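Local structure of repeat Five Residue (Rfr) protein or pentapeptide repeat protein (Cyanothece, 2O6W) at residues 106-111 / 124-129; 65-70 / 85-90; 112-117 / 132-137; 81-86 / 101-106. The protein is of unknown function, but folds into a right-handed quadrilateral beta helix built from pentapeptide repeats. All coordinates share one frame; numbering follows the deposited sequence.

Contact 1 (106-111 / 124-129); sequences ANLENA and RGAILT
The carbonyl oxygen of Thr-129 is gripped from the neighbouring coil by two groups: the amide of Asn-110, whose N lies 2.9 Å from Thr-129 O in a bond almost straight at 171°, and the CA-H of Glu-109. This is the coil-to-coil stacking of the pentapeptide-repeat right-handed quadrilateral beta helix, with Asn-107 matched to Ile-127 twenty residues further on. Two more backbone bonds flank the single bridge of Asn-107 with Ile-127: Ile-127 N to Ala-106 O at 2.9 Å and Leu-108 N to Ile-127 O at 2.9 Å. Leu-108 is buried on the inner side, its CD1 4.3 Å from Ala-126 CB, and its carbonyl takes the amide of Ala-111 to close a type II turn. On the outer side Asn-107 and Ile-127 lie alongside each other and point the same way. CG of Asn-107 is anti to the backbone N (chi1 173°), beside the carbonyl carbon, and OD1 accepts from Glu-109 N at 3.3 Å, an Asx turn in which the donor sits above the carbonyl plane. ND2 of the same amide is held weakly by Asn-87 OD1. An alanine here would probably leave Glu-109 N without its side-chain acceptor and open a gap beside Ile-127, whose CG1 now lies 3.2 Å from Asn-107 OD1. Within the turn, Glu-109 runs beside Thr-129, and one water joins their ends: it donates to Glu-109 OE2 at 3.3 Å and lies 2.8 Å from Thr-129 OG1.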
loop_
_atom_site.group_PDB
_atom_site.type_symbol
_atom_site.label_atom_id
_atom_site.label_comp_id
_atom_site.label_asym_id
_atom_site.label_seq_id
_atom_site.Cartn_x
_atom_site.Cartn_y
_atom_site.Cartn_z
ATOM N N ALA A 106 2.535 -0.322 -11.816
ATOM C CA ALA A 106 1.774 0.335 -10.762
ATOM C C ALA A 106 1.935 1.845 -10.786
ATOM O O ALA A 106 2.980 2.368 -11.155
ATOM C CB ALA A 106 2.189 -0.202 -9.403
ATOM N N ASN A 107 0.887 2.550 -10.390
ATOM C CA ASN A 107 0.955 3.994 -10.352
ATOM C C ASN A 107 1.153 4.446 -8.903
ATOM O O ASN A 107 0.256 4.282 -8.078
ATOM C CB ASN A 107 -0.327 4.584 -10.941
ATOM C CG ASN A 107 -0.398 6.087 -10.791
ATOM O OD1 ASN A 107 0.623 6.772 -10.809
ATOM N ND2 ASN A 107 -1.613 6.613 -10.661
ATOM N N LEU A 108 2.333 4.990 -8.590
ATOM C CA LEU A 108 2.609 5.468 -7.229
ATOM C C LEU A 108 2.844 6.974 -7.185
ATOM O O LEU A 108 3.464 7.479 -6.257
ATOM C CB LEU A 108 3.833 4.767 -6.616
ATOM C CG LEU A 108 3.775 3.250 -6.426
ATOM C CD1 LEU A 108 4.169 2.593 -7.739
ATOM C CD2 LEU A 108 4.718 2.798 -5.327
ATOM N N GLU A 109 2.328 7.691 -8.175
ATOM C CA GLU A 109 2.523 9.132 -8.237
ATOM C C GLU A 109 2.189 9.891 -6.952
ATOM O O GLU A 109 1.116 9.731 -6.366
ATOM C CB GLU A 109 1.738 9.709 -9.416
ATOM C CG GLU A 109 1.949 11.201 -9.624
ATOM C CD GLU A 109 1.611 11.658 -11.037
ATOM O OE1 GLU A 109 0.522 11.297 -11.543
ATOM O OE2 GLU A 109 2.431 12.392 -11.634
ATOM N N ASN A 110 3.134 10.718 -6.523
ATOM C CA ASN A 110 2.995 11.530 -5.320
ATOM C C ASN A 110 2.720 10.726 -4.060
ATOM O O ASN A 110 2.204 11.249 -3.071
ATOM C CB ASN A 110 1.900 12.562 -5.520
ATOM C CG ASN A 110 2.223 13.516 -6.635
ATOM O OD1 ASN A 110 3.362 13.960 -6.764
ATOM N ND2 ASN A 110 1.229 13.840 -7.449
ATOM N N ALA A 111 3.064 9.450 -4.102
ATOM C CA ALA A 111 2.873 8.583 -2.960
ATOM C C ALA A 111 3.989 8.867 -1.960
ATOM O O ALA A 111 5.062 9.330 -2.335
ATOM C CB ALA A 111 2.926 7.128 -3.404
ATOM N N ARG A 124 9.009 -2.620 -12.601
ATOM C CA ARG A 124 9.026 -2.507 -14.057
ATOM C C ARG A 124 7.799 -1.777 -14.573
ATOM O O ARG A 124 6.672 -2.191 -14.315
ATOM C CB ARG A 124 9.070 -3.888 -14.712
ATOM C CG ARG A 124 10.380 -4.616 -14.572
ATOM C CD ARG A 124 10.361 -5.915 -15.359
ATOM N NE ARG A 124 11.626 -6.629 -15.229
ATOM C CZ ARG A 124 11.956 -7.390 -14.191
ATOM N NH1 ARG A 124 11.111 -7.552 -13.183
ATOM N NH2 ARG A 124 13.146 -7.976 -14.151
ATOM N N GLY A 125 8.022 -0.692 -15.306
ATOM C CA GLY A 125 6.918 0.064 -15.862
ATOM C C GLY A 125 6.147 0.877 -14.846
ATOM O O GLY A 125 5.223 1.609 -15.204
ATOM N N ALA A 126 6.516 0.760 -13.576
ATOM C CA ALA A 126 5.827 1.501 -12.519
ATOM C C ALA A 126 6.147 2.983 -12.607
ATOM O O ALA A 126 7.230 3.356 -13.047
ATOM C CB ALA A 126 6.242 0.970 -11.165
ATOM N N ILE A 127 5.211 3.837 -12.207
ATOM C CA ILE A 127 5.492 5.265 -12.258
ATOM C C ILE A 127 5.684 5.813 -10.834
ATOM O O ILE A 127 4.782 5.736 -10.003
ATOM C CB ILE A 127 4.374 6.047 -13.080
ATOM C CG1 ILE A 127 3.561 6.966 -12.181
ATOM C CG2 ILE A 127 3.480 5.070 -13.838
ATOM C CD1 ILE A 127 4.151 8.341 -12.078
ATOM N N LEU A 128 6.878 6.338 -10.546
ATOM C CA LEU A 128 7.159 6.865 -9.209
ATOM C C LEU A 128 7.409 8.374 -9.122
ATOM O O LEU A 128 8.108 8.849 -8.232
ATOM C CB LEU A 128 8.333 6.107 -8.570
ATOM C CG LEU A 128 8.116 4.597 -8.422
ATOM C CD1 LEU A 128 8.651 3.907 -9.662
ATOM C CD2 LEU A 128 8.829 4.062 -7.192
ATOM N N THR A 129 6.799 9.116 -10.034
ATOM C CA THR A 129 6.919 10.566 -10.082
ATOM C C THR A 129 6.458 11.249 -8.792
ATOM O O THR A 129 5.390 10.940 -8.267
ATOM C CB THR A 129 6.076 11.128 -11.230
ATOM O OG1 THR A 129 6.407 10.442 -12.438
ATOM C CG2 THR A 129 6.327 12.609 -11.403
HETATM O O HOH W 1 4.245 11.131 -14.065
#

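Contact 2 (65-70 / 85-90); sequences NANLYQ and ETNLSE
Tyr-69 reaches alongside Asn-87, Ser-89 and Glu-90 of the next coil, on the outer surface of the pentapeptide-repeat beta helix. Its CB sits 3.6 Å from Asn-87 ND2. Further out, with CG anti to the backbone N (chi1 178°), the ring brings CD1 to within 3.2 Å of Ser-89 OG, which meets the ring at its edge, near the plane; CE1 passes the same hydroxyl more loosely. At the tip, OH comes 3.8 Å from Glu-90 OE2, while CG of Gln-70 covers one ring face near its rim. Ser-89 OG is anchored meanwhile within its own segment, donating to Asn-87 OD1 in the carbonyl plane, on a lone pair. The same OD1 takes Ser-89 N from above its plane in an Asx turn.

Asn-87 also lies side by side with Asn-67, their amide planes 9° apart, with a weak bond from Asn-87 ND2 to Asn-67 OD1. ND2 of Asn-67 passes the row on to Asn-24. Inside the coil, Leu-68 CD1 packs against Leu-88 CD2 at 3.5 Å. Backbone bonds from Asn-87 N to Ala-66 O, Leu-68 N to Asn-87 O and Gln-70 N to Ser-89 O hold the register. Gln-70 spends both ends of its amide: OE1 accepts from Arg-27 NE, and NE2 donates to Glu-90 OE2 at 3.1 Å, meeting that oxygen nearly along its C-O axis.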
loop_
_atom_site.group_PDB
_atom_site.type_symbol
_atom_site.label_atom_id
_atom_site.label_comp_id
_atom_site.label_asym_id
_atom_site.label_seq_id
_atom_site.Cartn_x
_atom_site.Cartn_y
_atom_site.Cartn_z
ATOM N N ASN A 65 -4.718 -3.945 -10.391
ATOM C CA ASN A 65 -5.723 -3.086 -11.000
ATOM C C ASN A 65 -6.731 -2.536 -10.003
ATOM O O ASN A 65 -7.780 -2.017 -10.392
ATOM C CB ASN A 65 -6.465 -3.863 -12.094
ATOM C CG ASN A 65 -5.545 -4.303 -13.215
ATOM O OD1 ASN A 65 -5.127 -3.491 -14.043
ATOM N ND2 ASN A 65 -5.207 -5.582 -13.237
ATOM N N ALA A 66 -6.431 -2.660 -8.714
ATOM C CA ALA A 66 -7.341 -2.136 -7.699
ATOM C C ALA A 66 -7.090 -0.641 -7.565
ATOM O O ALA A 66 -6.033 -0.154 -7.944
ATOM C CB ALA A 66 -7.104 -2.821 -6.370
ATOM N N ASN A 67 -8.072 0.083 -7.044
ATOM C CA ASN A 67 -7.924 1.518 -6.854
ATOM C C ASN A 67 -7.796 1.885 -5.376
ATOM O O ASN A 67 -8.749 1.738 -4.601
ATOM C CB ASN A 67 -9.113 2.273 -7.457
ATOM C CG ASN A 67 -9.010 3.768 -7.233
ATOM O OD1 ASN A 67 -7.904 4.314 -7.172
ATOM N ND2 ASN A 67 -10.150 4.441 -7.126
ATOM N N LEU A 68 -6.617 2.364 -4.990
ATOM C CA LEU A 68 -6.370 2.753 -3.600
ATOM C C LEU A 68 -6.012 4.232 -3.494
ATOM O O LEU A 68 -5.426 4.675 -2.507
ATOM C CB LEU A 68 -5.247 1.894 -3.016
ATOM C CG LEU A 68 -5.605 0.403 -2.977
ATOM C CD1 LEU A 68 -4.376 -0.442 -2.662
ATOM C CD2 LEU A 68 -6.691 0.187 -1.943
ATOM N N TYR A 69 -6.385 4.987 -4.524
ATOM C CA TYR A 69 -6.127 6.423 -4.586
ATOM C C TYR A 69 -6.353 7.137 -3.249
ATOM O O TYR A 69 -7.407 6.998 -2.633
ATOM C CB TYR A 69 -7.007 7.060 -5.668
ATOM C CG TYR A 69 -6.846 8.554 -5.776
ATOM C CD1 TYR A 69 -5.637 9.117 -6.170
ATOM C CD2 TYR A 69 -7.903 9.410 -5.471
ATOM C CE1 TYR A 69 -5.483 10.497 -6.255
ATOM C CE2 TYR A 69 -7.760 10.789 -5.552
ATOM C CZ TYR A 69 -6.549 11.328 -5.944
ATOM O OH TYR A 69 -6.404 12.697 -6.024
ATOM N N GLN A 70 -5.344 7.892 -2.820
ATOM C CA GLN A 70 -5.376 8.658 -1.573
ATOM C C GLN A 70 -5.674 7.871 -0.309
ATOM O O GLN A 70 -6.146 8.435 0.667
ATOM C CB GLN A 70 -6.378 9.809 -1.678
ATOM C CG GLN A 70 -5.969 10.896 -2.636
ATOM C CD GLN A 70 -6.835 12.135 -2.501
ATOM O OE1 GLN A 70 -8.064 12.053 -2.499
ATOM N NE2 GLN A 70 -6.196 13.294 -2.396
ATOM N N GLU A 85 -0.377 -2.895 -11.968
ATOM C CA GLU A 85 -1.217 -1.819 -12.477
ATOM C C GLU A 85 -2.179 -1.276 -11.427
ATOM O O GLU A 85 -3.255 -0.783 -11.758
ATOM C CB GLU A 85 -2.012 -2.298 -13.692
ATOM C CG GLU A 85 -1.179 -2.475 -14.946
ATOM C CD GLU A 85 -1.887 -3.302 -16.011
ATOM O OE1 GLU A 85 -3.010 -2.931 -16.421
ATOM O OE2 GLU A 85 -1.316 -4.333 -16.437
ATOM N N THR A 86 -1.787 -1.364 -10.163
ATOM C CA THR A 86 -2.619 -0.879 -9.071
ATOM C C THR A 86 -2.494 0.635 -8.957
ATOM O O THR A 86 -1.418 1.191 -9.196
ATOM C CB THR A 86 -2.180 -1.512 -7.729
ATOM O OG1 THR A 86 -2.336 -2.934 -7.796
ATOM C CG2 THR A 86 -3.002 -0.961 -6.569
ATOM N N ASN A 87 -3.582 1.311 -8.604
ATOM C CA ASN A 87 -3.515 2.759 -8.443
ATOM C C ASN A 87 -3.165 3.105 -6.997
ATOM O O ASN A 87 -4.036 3.108 -6.127
ATOM C CB ASN A 87 -4.843 3.429 -8.816
ATOM C CG ASN A 87 -4.774 4.955 -8.719
ATOM O OD1 ASN A 87 -3.696 5.531 -8.565
ATOM N ND2 ASN A 87 -5.922 5.611 -8.821
ATOM N N LEU A 88 -1.890 3.392 -6.746
ATOM C CA LEU A 88 -1.438 3.750 -5.403
ATOM C C LEU A 88 -1.040 5.218 -5.329
ATOM O O LEU A 88 -0.267 5.604 -4.455
ATOM C CB LEU A 88 -0.235 2.895 -4.988
ATOM C CG LEU A 88 -0.492 1.391 -4.927
ATOM C CD1 LEU A 88 0.818 0.637 -4.867
ATOM C CD2 LEU A 88 -1.376 1.075 -3.728
ATOM N N SER A 89 -1.552 6.041 -6.241
ATOM C CA SER A 89 -1.186 7.453 -6.227
ATOM C C SER A 89 -1.705 8.199 -4.998
ATOM O O SER A 89 -2.817 7.961 -4.520
ATOM C CB SER A 89 -1.650 8.155 -7.511
ATOM O OG SER A 89 -3.040 8.001 -7.709
ATOM N N GLU A 90 -0.866 9.093 -4.489
ATOM C CA GLU A 90 -1.161 9.894 -3.308
ATOM C C GLU A 90 -1.517 9.062 -2.081
ATOM O O GLU A 90 -2.261 9.507 -1.211
ATOM C CB GLU A 90 -2.266 10.902 -3.616
ATOM C CG GLU A 90 -1.888 11.819 -4.756
ATOM C CD GLU A 90 -2.683 13.108 -4.782
ATOM O OE1 GLU A 90 -2.532 13.863 -5.771
ATOM O OE2 GLU A 90 -3.445 13.373 -3.818
#

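Contact 3 (112-117 / 132-137); sequences NLQGAN and NLEETH
Asn-112 and Asn-132 stand side by side in matching conformations, each with CG anti to its backbone N (chi1 171° and 175°) and their amide planes only 10° apart. Asn-112 OD1 is gripped from opposite faces of its plane, by Gln-114 N of its own Asx turn at 3.2 Å and by Asn-132 ND2 from across the contact at 2.9 Å. Asn-132 OD1 repeats the turn with Glu-134 N. An alanine in place of Asn-112 would probably leave Gln-114 N and Asn-132 ND2 without this acceptor, so that of these bonds only its own Asx turn would still hold the Asn-132 amide.

Thr-136 makes the shortest bond: its hydroxyl lies beside its own backbone N and anti to the carbonyl carbon, and OG1 donates to Leu-113 O at 2.6 Å. The donor stands above that carbonyl's plane, on the face away from Ala-116 N, which closes the type II turn. Gln-114 and Glu-134 run extended alongside each other, and Gln-114 CG touches Glu-134 O at 3.1 Å. At the far end His-137 ND1 donates to Asn-117 OD1 at 3.3 Å; that oxygen also accepts from Glu-119 N. Backbone bonds from Leu-113 N to Asn-132 O, Gly-115 N to Glu-134 O and His-137 N to Ala-116 O tie the two coils together. Here the type II turns Leu-113 to Ala-116 and Leu-133 to Thr-136, each just after an asparagine, stack as one corner of a right-handed quadrilateral beta helix.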
loop_
_atom_site.group_PDB
_atom_site.type_symbol
_atom_site.label_atom_id
_atom_site.label_comp_id
_atom_site.label_asym_id
_atom_site.label_seq_id
_atom_site.Cartn_x
_atom_site.Cartn_y
_atom_site.Cartn_z
ATOM N N ASN A 112 3.741 8.609 -0.684
ATOM C CA ASN A 112 4.781 8.812 0.321
ATOM C C ASN A 112 5.338 7.423 0.693
ATOM O O ASN A 112 4.607 6.574 1.193
ATOM C CB ASN A 112 4.194 9.534 1.544
ATOM C CG ASN A 112 5.164 9.588 2.718
ATOM O OD1 ASN A 112 6.382 9.534 2.535
ATOM N ND2 ASN A 112 4.626 9.708 3.926
ATOM N N LEU A 113 6.623 7.194 0.425
ATOM C CA LEU A 113 7.256 5.903 0.720
ATOM C C LEU A 113 8.368 6.007 1.750
ATOM O O LEU A 113 9.303 5.200 1.755
ATOM C CB LEU A 113 7.831 5.276 -0.556
ATOM C CG LEU A 113 6.932 4.426 -1.464
ATOM C CD1 LEU A 113 5.683 5.197 -1.821
ATOM C CD2 LEU A 113 7.703 4.030 -2.727
ATOM N N GLN A 114 8.265 7.001 2.625
ATOM C CA GLN A 114 9.275 7.209 3.653
ATOM C C GLN A 114 9.390 6.014 4.583
ATOM O O GLN A 114 8.395 5.528 5.127
ATOM C CB GLN A 114 8.956 8.459 4.469
ATOM C CG GLN A 114 10.096 8.892 5.376
ATOM C CD GLN A 114 9.775 10.161 6.132
ATOM O OE1 GLN A 114 8.882 10.182 6.976
ATOM N NE2 GLN A 114 10.492 11.233 5.825
ATOM N N GLY A 115 10.622 5.549 4.753
ATOM C CA GLY A 115 10.875 4.420 5.618
ATOM C C GLY A 115 10.281 3.123 5.114
ATOM O O GLY A 115 10.325 2.125 5.816
ATOM N N ALA A 116 9.724 3.122 3.907
ATOM C CA ALA A 116 9.133 1.901 3.368
ATOM C C ALA A 116 10.208 0.940 2.891
ATOM O O ALA A 116 11.288 1.359 2.457
ATOM C CB ALA A 116 8.181 2.226 2.222
ATOM N N ASN A 117 9.905 -0.351 2.966
ATOM C CA ASN A 117 10.844 -1.383 2.542
ATOM C C ASN A 117 10.366 -2.049 1.252
ATOM O O ASN A 117 9.357 -2.746 1.247
ATOM C CB ASN A 117 10.987 -2.449 3.633
ATOM C CG ASN A 117 12.153 -3.391 3.375
ATOM O OD1 ASN A 117 12.671 -3.462 2.257
ATOM N ND2 ASN A 117 12.564 -4.127 4.404
ATOM N N ASN A 132 8.140 10.362 -2.360
ATOM C CA ASN A 132 9.059 10.686 -1.267
ATOM C C ASN A 132 9.848 9.411 -0.941
ATOM O O ASN A 132 9.312 8.480 -0.346
ATOM C CB ASN A 132 8.279 11.172 -0.034
ATOM C CG ASN A 132 9.178 11.403 1.180
ATOM O OD1 ASN A 132 10.393 11.576 1.047
ATOM N ND2 ASN A 132 8.582 11.422 2.364
ATOM N N LEU A 133 11.117 9.383 -1.346
ATOM C CA LEU A 133 11.985 8.227 -1.130
ATOM C C LEU A 133 12.959 8.427 0.024
ATOM O O LEU A 133 14.081 7.909 0.001
ATOM C CB LEU A 133 12.773 7.920 -2.408
ATOM C CG LEU A 133 11.945 7.558 -3.642
ATOM C CD1 LEU A 133 12.838 7.499 -4.875
ATOM C CD2 LEU A 133 11.252 6.229 -3.407
ATOM N N GLU A 134 12.529 9.175 1.037
ATOM C CA GLU A 134 13.378 9.449 2.195
ATOM C C GLU A 134 13.497 8.223 3.087
ATOM O O GLU A 134 12.529 7.810 3.720
ATOM C CB GLU A 134 12.815 10.617 3.011
ATOM C CG GLU A 134 13.791 11.132 4.057
ATOM C CD GLU A 134 13.198 12.202 4.959
ATOM O OE1 GLU A 134 12.577 13.160 4.437
ATOM O OE2 GLU A 134 13.362 12.087 6.195
ATOM N N GLU A 135 14.694 7.653 3.132
ATOM C CA GLU A 135 14.956 6.466 3.941
ATOM C C GLU A 135 14.176 5.263 3.427
ATOM O O GLU A 135 13.762 4.397 4.196
ATOM C CB GLU A 135 14.597 6.729 5.405
ATOM C CG GLU A 135 15.432 7.814 6.058
ATOM C CD GLU A 135 14.900 8.209 7.417
ATOM O OE1 GLU A 135 13.759 8.729 7.475
ATOM O OE2 GLU A 135 15.617 8.001 8.424
ATOM N N THR A 136 13.984 5.222 2.113
ATOM C CA THR A 136 13.268 4.133 1.474
ATOM C C THR A 136 14.277 3.081 1.032
ATOM O O THR A 136 15.221 3.389 0.306
ATOM C CB THR A 136 12.493 4.628 0.236
ATOM O OG1 THR A 136 11.590 5.668 0.623
ATOM C CG2 THR A 136 11.711 3.484 -0.398
ATOM N N HIS A 137 14.066 1.843 1.467
ATOM C CA HIS A 137 14.962 0.743 1.128
ATOM C C HIS A 137 14.648 0.212 -0.269
ATOM O O HIS A 137 13.631 -0.452 -0.470
ATOM C CB HIS A 137 14.804 -0.377 2.159
ATOM C CG HIS A 137 15.944 -1.345 2.178
ATOM N ND1 HIS A 137 15.804 -2.652 2.596
ATOM C CD2 HIS A 137 17.247 -1.193 1.847
ATOM C CE1 HIS A 137 16.973 -3.263 2.518
ATOM N NE2 HIS A 137 17.865 -2.400 2.067
#

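Contact 4 (81-86 / 101-106); sequences AILVET and ANLQGA
Segments 81-86 and 101-106 stack in a 20-residue register through three backbone bonds, Asn-102 N to Ala-81 O at 2.9 Å, Leu-83 N to Asn-102 O at 2.7 Å and Glu-85 N to Gln-104 O at 2.9 Å. Both segments then bend in type II turns, Leu-83 to Thr-86 and Leu-103 to Ala-106, one above the other at a corner of the beta helix. Leu-83 and Leu-103 are buried side by side, pointing the same way, with Leu-83 CD1 packed closely at 3.4 Å from Leu-103 CD2. CB of Ala-106 lies almost straight ahead of the carbonyl of Leu-83, 3.6 Å from Leu-83 O.

On the outer side Val-84 crosses Asn-102 obliquely. Its CG2, anti to the carbonyl carbon, touches Asn-102 ND2 at 3.5 Å, while CG1 lies 3.6 Å from Gln-104 O. Asn-102 OD1 weakly accepts Gln-104 N, and Asn-122 ND2 of the following coil donates to Gln-104 OE1. Gly-105 takes the positive-phi corner (phi 70°); a CB there would point at Glu-85 and come 3.4 Å from its CG, a tight fit.

Across this contact every hydrogen bond is backbone to backbone, whereas the side chains meet by apolar and van der Waals contact. The register therefore probably depends little on which side chains face outward, while Leu-83 and Leu-103 pack inside and Val-84 CG2 sits against Asn-102 ND2.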
loop_
_atom_site.group_PDB
_atom_site.type_symbol
_atom_site.label_atom_id
_atom_site.label_comp_id
_atom_site.label_asym_id
_atom_site.label_seq_id
_atom_site.Cartn_x
_atom_site.Cartn_y
_atom_site.Cartn_z
ATOM N N ALA A 81 3.121 -9.347 -2.130
ATOM C CA ALA A 81 1.799 -9.002 -2.629
ATOM C C ALA A 81 1.857 -8.712 -4.127
ATOM O O ALA A 81 2.894 -8.312 -4.656
ATOM C CB ALA A 81 1.275 -7.792 -1.887
ATOM N N ILE A 82 0.741 -8.922 -4.810
ATOM C CA ILE A 82 0.662 -8.666 -6.243
ATOM C C ILE A 82 -0.103 -7.358 -6.424
ATOM O O ILE A 82 -1.276 -7.260 -6.057
ATOM C CB ILE A 82 -0.079 -9.822 -6.970
ATOM C CG1 ILE A 82 0.662 -11.140 -6.706
ATOM C CG2 ILE A 82 -0.178 -9.539 -8.465
ATOM C CD1 ILE A 82 -0.064 -12.367 -7.181
ATOM N N LEU A 83 0.569 -6.357 -6.987
ATOM C CA LEU A 83 -0.028 -5.045 -7.194
ATOM C C LEU A 83 0.200 -4.550 -8.620
ATOM O O LEU A 83 0.607 -3.409 -8.835
ATOM C CB LEU A 83 0.577 -4.051 -6.195
ATOM C CG LEU A 83 0.554 -4.503 -4.733
ATOM C CD1 LEU A 83 1.398 -3.592 -3.876
ATOM C CD2 LEU A 83 -0.876 -4.523 -4.238
ATOM N N VAL A 84 -0.072 -5.410 -9.594
ATOM C CA VAL A 84 0.116 -5.066 -10.996
ATOM C C VAL A 84 -0.887 -4.024 -11.487
ATOM O O VAL A 84 -2.093 -4.244 -11.433
ATOM C CB VAL A 84 0.012 -6.334 -11.883
ATOM C CG1 VAL A 84 0.027 -5.958 -13.357
ATOM C CG2 VAL A 84 1.166 -7.273 -11.564
ATOM N N GLU A 85 -0.377 -2.895 -11.968
ATOM C CA GLU A 85 -1.217 -1.819 -12.477
ATOM C C GLU A 85 -2.179 -1.276 -11.427
ATOM O O GLU A 85 -3.255 -0.783 -11.758
ATOM C CB GLU A 85 -2.012 -2.298 -13.692
ATOM C CG GLU A 85 -1.179 -2.475 -14.946
ATOM C CD GLU A 85 -1.887 -3.302 -16.011
ATOM O OE1 GLU A 85 -3.010 -2.931 -16.421
ATOM O OE2 GLU A 85 -1.316 -4.333 -16.437
ATOM N N THR A 86 -1.787 -1.364 -10.163
ATOM C CA THR A 86 -2.619 -0.879 -9.071
ATOM C C THR A 86 -2.494 0.635 -8.957
ATOM O O THR A 86 -1.418 1.191 -9.196
ATOM C CB THR A 86 -2.180 -1.512 -7.729
ATOM O OG1 THR A 86 -2.336 -2.934 -7.796
ATOM C CG2 THR A 86 -3.002 -0.961 -6.569
ATOM N N ALA A 101 7.281 -7.462 -3.353
ATOM C CA ALA A 101 6.015 -7.098 -3.980
ATOM C C ALA A 101 6.155 -6.936 -5.488
ATOM O O ALA A 101 7.202 -6.545 -5.988
ATOM C CB ALA A 101 5.475 -5.805 -3.376
ATOM N N ASN A 102 5.093 -7.247 -6.212
ATOM C CA ASN A 102 5.111 -7.103 -7.655
ATOM C C ASN A 102 4.303 -5.850 -8.000
ATOM O O ASN A 102 3.070 -5.886 -8.021
ATOM C CB ASN A 102 4.496 -8.338 -8.313
ATOM C CG ASN A 102 4.499 -8.252 -9.825
ATOM O OD1 ASN A 102 5.104 -7.350 -10.399
ATOM N ND2 ASN A 102 3.824 -9.195 -10.480
ATOM N N LEU A 103 5.001 -4.745 -8.257
ATOM C CA LEU A 103 4.354 -3.473 -8.576
ATOM C C LEU A 103 4.460 -3.095 -10.056
ATOM O O LEU A 103 4.446 -1.916 -10.406
ATOM C CB LEU A 103 4.961 -2.361 -7.718
ATOM C CG LEU A 103 4.730 -2.471 -6.210
ATOM C CD1 LEU A 103 5.928 -1.920 -5.456
ATOM C CD2 LEU A 103 3.469 -1.720 -5.837
ATOM N N GLN A 104 4.540 -4.099 -10.922
ATOM C CA GLN A 104 4.661 -3.861 -12.351
ATOM C C GLN A 104 3.553 -2.989 -12.926
ATOM O O GLN A 104 2.370 -3.314 -12.834
ATOM C CB GLN A 104 4.712 -5.187 -13.095
ATOM C CG GLN A 104 5.019 -5.052 -14.569
ATOM C CD GLN A 104 5.297 -6.398 -15.207
ATOM O OE1 GLN A 104 6.318 -7.042 -14.914
ATOM N NE2 GLN A 104 4.384 -6.845 -16.070
ATOM N N GLY A 105 3.961 -1.872 -13.519
ATOM C CA GLY A 105 3.020 -0.945 -14.114
ATOM C C GLY A 105 2.177 -0.209 -13.090
ATOM O O GLY A 105 1.214 0.464 -13.447
ATOM N N ALA A 106 2.535 -0.322 -11.816
ATOM C CA ALA A 106 1.774 0.335 -10.762
ATOM C C ALA A 106 1.935 1.845 -10.786
ATOM O O ALA A 106 2.980 2.368 -11.155
ATOM C CB ALA A 106 2.189 -0.202 -9.403
#

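How the contacts relate
From the N terminus, contact 2 comes first, closing a loop by laying 85-90 on 65-70. Contact 4 opens at 81-86, inside that loop, and runs into 85-90, sharing Glu-85 and Thr-86; its 101-106 segment stacks the next coil on 81-86. Ala-106 ends contact 4 and opens contact 1, so those two follow in series, and Asn-107 and Glu-109 bond back to 85-90 through main-chain atoms. Contact 3 crosses contact 1, its 112-117 segment lying between 106-111 and 124-129 in sequence, and Ala-111 O meets Asn-132 N where they join. Together the four tie successive coils into one column; contact 3 touches neither contact 2 nor contact 4.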